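Local coordinates for Glyoxalase/bleomycin resistance protein/dioxygenase (Sphaerobacter thermophilus, PDB 4HC5) that probably acts as a dioxygenase of the glyoxalase/bleomycin resistance superfamily, its substrate unknown, at residues D23-L28 / N48-T53; G36-F41 / V55-Q60. One frame throughout, in Å; residues are numbered along the deposited sequence.

Contact 1 of 2, residues D23-L28 / N48-T53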
loop_
_atom_site.group_PDB
_atom_site.type_symbol
_atom_site.label_atom_id
_atom_site.label_comp_id
_atom_site.label_asym_id
_atom_site.label_seq_id
_atom_site.Cartn_x
_atom_site.Cartn_y
_atom_site.Cartn_z
ATOM N N ASP A 23 15.612 6.936 -7.999
ATOM C CA ASP A 23 15.517 7.555 -9.300
ATOM C C ASP A 23 14.202 7.143 -9.899
ATOM O O ASP A 23 13.973 5.993 -10.263
ATOM C CB ASP A 23 16.744 7.141 -10.154
ATOM C CG ASP A 23 16.825 7.781 -11.484
ATOM O OD1 ASP A 23 15.812 7.824 -12.189
ATOM O OD2 ASP A 23 18.004 8.099 -11.945
ATOM N N GLN A 24 13.366 8.137 -10.071
ATOM C CA GLN A 24 12.022 7.888 -10.607
ATOM C C GLN A 24 12.019 7.324 -12.032
ATOM O O GLN A 24 11.182 6.437 -12.347
ATOM C CB GLN A 24 11.065 9.052 -10.430
ATOM C CG GLN A 24 10.802 9.473 -9.010
ATOM C CD GLN A 24 9.844 10.626 -8.930
ATOM O OE1 GLN A 24 10.220 11.762 -9.397
ATOM N NE2 GLN A 24 8.692 10.441 -8.443
ATOM N N GLU A 25 12.821 7.867 -12.942
ATOM C CA GLU A 25 12.898 7.367 -14.311
ATOM C C GLU A 25 13.351 5.934 -14.392
ATOM O O GLU A 25 12.804 5.151 -15.154
ATOM C CB GLU A 25 13.862 8.270 -15.091
ATOM C CG GLU A 25 13.214 9.471 -15.698
ATOM C CD GLU A 25 11.943 9.185 -16.530
ATOM O OE1 GLU A 25 11.909 8.249 -17.341
ATOM O OE2 GLU A 25 11.008 9.890 -16.329
ATOM N N LYS A 26 14.393 5.606 -13.628
ATOM C CA LYS A 26 14.897 4.228 -13.634
ATOM C C LYS A 26 13.873 3.297 -13.011
ATOM O O LYS A 26 13.684 2.165 -13.479
ATOM C CB LYS A 26 16.208 4.109 -12.893
ATOM C CG LYS A 26 17.343 4.725 -13.690
ATOM C CD LYS A 26 18.606 4.727 -12.922
ATOM C CE LYS A 26 19.676 5.529 -13.666
ATOM N NZ LYS A 26 20.535 4.607 -14.437
ATOM N N ALA A 27 13.191 3.777 -11.971
ATOM C CA ALA A 27 12.147 2.956 -11.336
ATOM C C ALA A 27 10.997 2.686 -12.286
ATOM O O ALA A 27 10.522 1.557 -12.427
ATOM C CB ALA A 27 11.686 3.562 -10.021
ATOM N N LEU A 28 10.614 3.707 -13.056
ATOM C CA LEU A 28 9.578 3.512 -14.082
ATOM C C LEU A 28 10.013 2.424 -15.057
ATOM O O LEU A 28 9.186 1.556 -15.444
ATOM C CB LEU A 28 9.271 4.789 -14.837
ATOM C CG LEU A 28 8.276 5.750 -14.204
ATOM C CD1 LEU A 28 8.285 7.077 -14.989
ATOM C CD2 LEU A 28 6.869 5.078 -14.297
ATOM N N ASN A 48 8.740 20.642 -6.443
ATOM C CA ASN A 48 9.523 19.593 -5.726
ATOM C C ASN A 48 8.960 18.135 -5.592
ATOM O O ASN A 48 9.572 17.289 -5.029
ATOM C CB ASN A 48 9.902 20.121 -4.351
ATOM C CG ASN A 48 10.670 21.448 -4.435
ATOM O OD1 ASN A 48 10.323 22.418 -3.765
ATOM N ND2 ASN A 48 11.683 21.504 -5.304
HETATM N N MSE A 49 7.713 18.028 -6.270
HETATM C CA MSE A 49 7.163 16.639 -6.285
HETATM C C MSE A 49 6.619 16.291 -7.687
HETATM O O MSE A 49 5.624 16.848 -8.099
HETATM C CB MSE A 49 6.038 16.377 -5.247
HETATM C CG MSE A 49 5.367 14.841 -5.380
HETATM SE SE MSE A 49 3.945 14.666 -4.061
HETATM C CE MSE A 49 5.022 15.337 -2.557
ATOM N N ARG A 50 7.280 15.354 -8.337
ATOM C CA ARG A 50 6.847 14.722 -9.568
ATOM C C ARG A 50 6.155 13.460 -9.078
ATOM O O ARG A 50 6.757 12.531 -8.608
ATOM C CB ARG A 50 8.047 14.384 -10.486
ATOM C CG ARG A 50 7.624 13.723 -11.779
ATOM C CD ARG A 50 8.852 13.216 -12.509
ATOM N NE ARG A 50 8.509 12.398 -13.671
ATOM C CZ ARG A 50 9.355 11.642 -14.350
ATOM N NH1 ARG A 50 10.653 11.589 -14.052
ATOM N NH2 ARG A 50 8.873 10.950 -15.359
ATOM N N PHE A 51 4.842 13.513 -9.098
ATOM C CA PHE A 51 4.001 12.446 -8.620
ATOM C C PHE A 51 3.868 11.403 -9.738
ATOM O O PHE A 51 3.321 11.670 -10.786
ATOM C CB PHE A 51 2.626 12.903 -8.119
ATOM C CG PHE A 51 1.836 11.824 -7.504
ATOM C CD1 PHE A 51 2.215 11.255 -6.289
ATOM C CD2 PHE A 51 0.687 11.363 -8.112
ATOM C CE1 PHE A 51 1.482 10.256 -5.694
ATOM C CE2 PHE A 51 -0.066 10.358 -7.555
ATOM C CZ PHE A 51 0.309 9.797 -6.294
ATOM N N VAL A 52 4.439 10.188 -9.449
ATOM C CA VAL A 52 4.541 9.113 -10.447
ATOM C C VAL A 52 3.934 7.881 -9.820
ATOM O O VAL A 52 4.279 7.468 -8.699
ATOM C CB VAL A 52 6.009 8.830 -10.877
ATOM C CG1 VAL A 52 6.086 7.601 -11.801
ATOM C CG2 VAL A 52 6.687 10.077 -11.486
ATOM N N THR A 53 3.014 7.256 -10.573
ATOM C CA THR A 53 2.472 5.981 -10.153
ATOM C C THR A 53 2.422 4.956 -11.307
ATOM O O THR A 53 2.388 5.297 -12.487
ATOM C CB THR A 53 1.037 6.040 -9.555
ATOM O OG1 THR A 53 0.111 6.295 -10.606
ATOM C CG2 THR A 53 0.849 7.099 -8.453
HETATM O O HOH W 1 9.545 13.895 -7.283
#
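The R50 guanidinium meets the E25 carboxylate edge-on, their planes 13° apart and the two side chains crossing at about a right angle. E25 OE2 takes both terminal nitrogens: R50 NH2 at 2.6 Å, nearly along the C-O axis, and R50 NH1 at 2.9 Å on the anti lone pair. E25 CG lies in the guanidinium plane at the same edge, while Q24 CB and L28 CD1 approach obliquely. The R50 chain is extended from CG to NE, with CG anti to the backbone N (chi1 -180°), and NE forms a second salt bridge to D42 on the neighbouring strand. The Q24 amide is turned steeply against the guanidinium, the two chains running past one another in opposite senses. Q24 NE2 donates an almost straight bond to R50 O (2.9 Å, 172°), in its own amide plane; NE2 also bonds to L65 O. These contacts join the start of helix 24-34 to strands 49-55 and 62-66 of the four-stranded sheet, as in the beta-alpha-beta-beta-beta module of the vicinal oxygen chelate fold. A water accepts from R50 N and donates to Q24 OE1 (3.1 Å), so the buried amide is tied to strand 49-55 through both its ends. Deeper in, L28 CD2 packs on V52 CG1 at 3.6 Å, and V52 CG2 lies 3.7 Å from Q24 NE2. D23 N-caps the helix: its OD1 accepts from K26 N at 3.0 Å.

Contact 2 of 2, residues G36-F41 / V55-Q60; sequences GFEKVF and VPPGAQ
E38 and V55 form an antiparallel hydrogen-bonded pair, with E38 N donating to V55 O and V55 N to E38 O, both at 2.8 Å. Beside this pair the F37 and P56 rings are neighbours, projecting in a common direction. P56 CG stands over one face of the phenyl ring in a CH-pi contact, 4.0 Å from its centroid and displaced toward the rim. F37 CB lies 3.4 Å from V55 O, and a chi1 of -72° (CG anti to the carbonyl carbon) sets CG 3.8 Å from the same oxygen. The E38 chain extends beyond CG across P57 and sets OE2 3.4 Å from P57 CB; its other oxygen, OE1, accepts from a water that in turn accepts from G58 N at 2.7 Å. The P57 ring also packs against the backbone of G36, CG approaching G36 O. On the same side of the sheet as the E38 side chain, V55 CG1 occupies the crowded position between its own N and carbonyl carbon and meets V40 CG2 at 3.6 Å. I11, A12 and L9 of the second subunit pack on F37, P56 and P57, respectively, at the dimer interface. The chain leaves strand 49-55 through a type II beta turn from P56 to A59, with G58 at positive phi, on its way to strand 62-66. The E38-V55 pair lies at the open end of the beta hairpin of strands 38-46 and 49-55, where the first begins and the second ends, within the beta-alpha-beta-beta-beta module of the vicinal oxygen chelate fold.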
loop_
_atom_site.group_PDB
_atom_site.type_symbol
_atom_site.label_atom_id
_atom_site.label_comp_id
_atom_site.label_asym_id
_atom_site.label_seq_id
_atom_site.Cartn_x
_atom_site.Cartn_y
_atom_site.Cartn_z
ATOM N N GLY A 36 6.021 -5.301 -15.901
ATOM C CA GLY A 36 4.790 -5.262 -16.707
ATOM C C GLY A 36 3.675 -4.344 -16.223
ATOM O O GLY A 36 2.536 -4.405 -16.712
ATOM N N PHE A 37 4.003 -3.466 -15.279
ATOM C CA PHE A 37 2.999 -2.485 -14.847
ATOM C C PHE A 37 2.811 -1.423 -15.953
ATOM O O PHE A 37 3.613 -1.308 -16.879
ATOM C CB PHE A 37 3.435 -1.755 -13.590
ATOM C CG PHE A 37 3.421 -2.553 -12.294
ATOM C CD1 PHE A 37 3.896 -3.832 -12.191
ATOM C CD2 PHE A 37 2.963 -1.987 -11.131
ATOM C CE1 PHE A 37 3.931 -4.516 -10.954
ATOM C CE2 PHE A 37 3.039 -2.630 -9.915
ATOM C CZ PHE A 37 3.502 -3.895 -9.818
ATOM N N GLU A 38 1.746 -0.632 -15.801
ATOM C CA GLU A 38 1.453 0.499 -16.659
ATOM C C GLU A 38 1.618 1.807 -15.854
ATOM O O GLU A 38 1.175 1.896 -14.693
ATOM C CB GLU A 38 0.011 0.449 -17.181
ATOM C CG GLU A 38 -0.308 -0.757 -18.036
ATOM C CD GLU A 38 -1.828 -0.980 -18.193
ATOM O OE1 GLU A 38 -2.653 -0.166 -17.618
ATOM O OE2 GLU A 38 -2.241 -1.954 -18.886
ATOM N N LYS A 39 2.193 2.811 -16.478
ATOM C CA LYS A 39 2.321 4.146 -15.830
ATOM C C LYS A 39 0.912 4.746 -15.842
ATOM O O LYS A 39 0.173 4.716 -16.812
ATOM C CB LYS A 39 3.302 5.080 -16.558
ATOM C CG LYS A 39 3.578 6.410 -15.789
ATOM C CD LYS A 39 4.672 7.275 -16.390
ATOM C CE LYS A 39 4.249 8.018 -17.569
ATOM N NZ LYS A 39 5.351 8.869 -18.156
ATOM N N VAL A 40 0.586 5.393 -14.724
ATOM C CA VAL A 40 -0.636 6.181 -14.621
ATOM C C VAL A 40 -0.298 7.660 -14.430
ATOM O O VAL A 40 -0.175 8.405 -15.404
ATOM C CB VAL A 40 -1.626 5.598 -13.546
ATOM C CG1 VAL A 40 -2.890 6.437 -13.517
ATOM C CG2 VAL A 40 -1.915 4.107 -13.831
ATOM N N PHE A 41 -0.015 8.053 -13.185
ATOM C CA PHE A 41 0.392 9.424 -12.933
ATOM C C PHE A 41 1.846 9.686 -13.320
ATOM O O PHE A 41 2.748 8.865 -13.084
ATOM C CB PHE A 41 0.222 9.809 -11.448
ATOM C CG PHE A 41 -1.160 10.164 -11.047
ATOM C CD1 PHE A 41 -2.018 9.206 -10.632
ATOM C CD2 PHE A 41 -1.609 11.464 -11.124
ATOM C CE1 PHE A 41 -3.315 9.485 -10.305
ATOM C CE2 PHE A 41 -2.875 11.773 -10.744
ATOM C CZ PHE A 41 -3.736 10.793 -10.284
ATOM N N VAL A 55 0.666 0.786 -12.159
ATOM C CA VAL A 55 -0.402 -0.132 -11.755
ATOM C C VAL A 55 -0.261 -1.460 -12.521
ATOM O O VAL A 55 0.053 -1.454 -13.679
ATOM C CB VAL A 55 -1.821 0.477 -12.019
ATOM C CG1 VAL A 55 -2.161 0.577 -13.516
ATOM C CG2 VAL A 55 -2.921 -0.258 -11.276
ATOM N N PRO A 56 -0.546 -2.587 -11.850
ATOM C CA PRO A 56 -0.661 -3.807 -12.630
ATOM C C PRO A 56 -1.788 -3.702 -13.633
ATOM O O PRO A 56 -2.825 -3.112 -13.328
ATOM C CB PRO A 56 -0.944 -4.904 -11.557
ATOM C CG PRO A 56 -0.369 -4.314 -10.281
ATOM C CD PRO A 56 -0.694 -2.823 -10.406
ATOM N N PRO A 57 -1.608 -4.230 -14.822
ATOM C CA PRO A 57 -2.645 -4.043 -15.885
ATOM C C PRO A 57 -4.029 -4.522 -15.456
ATOM O O PRO A 57 -4.181 -5.631 -14.978
ATOM C CB PRO A 57 -2.136 -4.870 -17.055
ATOM C CG PRO A 57 -0.686 -4.870 -16.782
ATOM C CD PRO A 57 -0.463 -4.972 -15.310
ATOM N N GLY A 58 -4.989 -3.629 -15.622
ATOM C CA GLY A 58 -6.384 -3.921 -15.228
ATOM C C GLY A 58 -6.770 -3.820 -13.753
ATOM O O GLY A 58 -7.930 -4.002 -13.383
ATOM N N ALA A 59 -5.771 -3.531 -12.881
ATOM C CA ALA A 59 -5.983 -3.494 -11.440
ATOM C C ALA A 59 -6.363 -2.129 -10.934
ATOM O O ALA A 59 -6.111 -1.106 -11.615
ATOM C CB ALA A 59 -4.737 -4.010 -10.698
ATOM N N GLN A 60 -6.934 -2.108 -9.732
ATOM C CA GLN A 60 -7.419 -0.819 -9.140
ATOM C C GLN A 60 -6.296 0.019 -8.436
ATOM O O GLN A 60 -5.979 1.151 -8.820
ATOM C CB GLN A 60 -8.565 -1.099 -8.257
ATOM C CG GLN A 60 -9.167 0.074 -7.568
ATOM C CD GLN A 60 -10.395 -0.332 -6.773
ATOM O OE1 GLN A 60 -10.363 -1.188 -5.875
ATOM N NE2 GLN A 60 -11.548 0.239 -7.198
HETATM O O HOH W 2 -4.943 -1.096 -16.510
#

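How the contacts relate
Contacts 1 and 2 sit on one four-stranded sheet, their centres about 15 Å apart, and their segments alternate along the chain: helix 24-34 leads into strand 38-46, which turns back into strand 49-55. They meet directly where those two strands pair, through probable hydrogen bonds from V40 N to T53 O (2.9 Å) and from T53 N to F41 O (3.0 Å); the F51 and F41 rings also meet edge-to-face. Contact 1 fastens the helix to this hairpin, whereas contact 2 shapes its far end, next to the second subunit. D42 connects the two: it takes R50 NE of contact 1 and K39 NZ of contact 2.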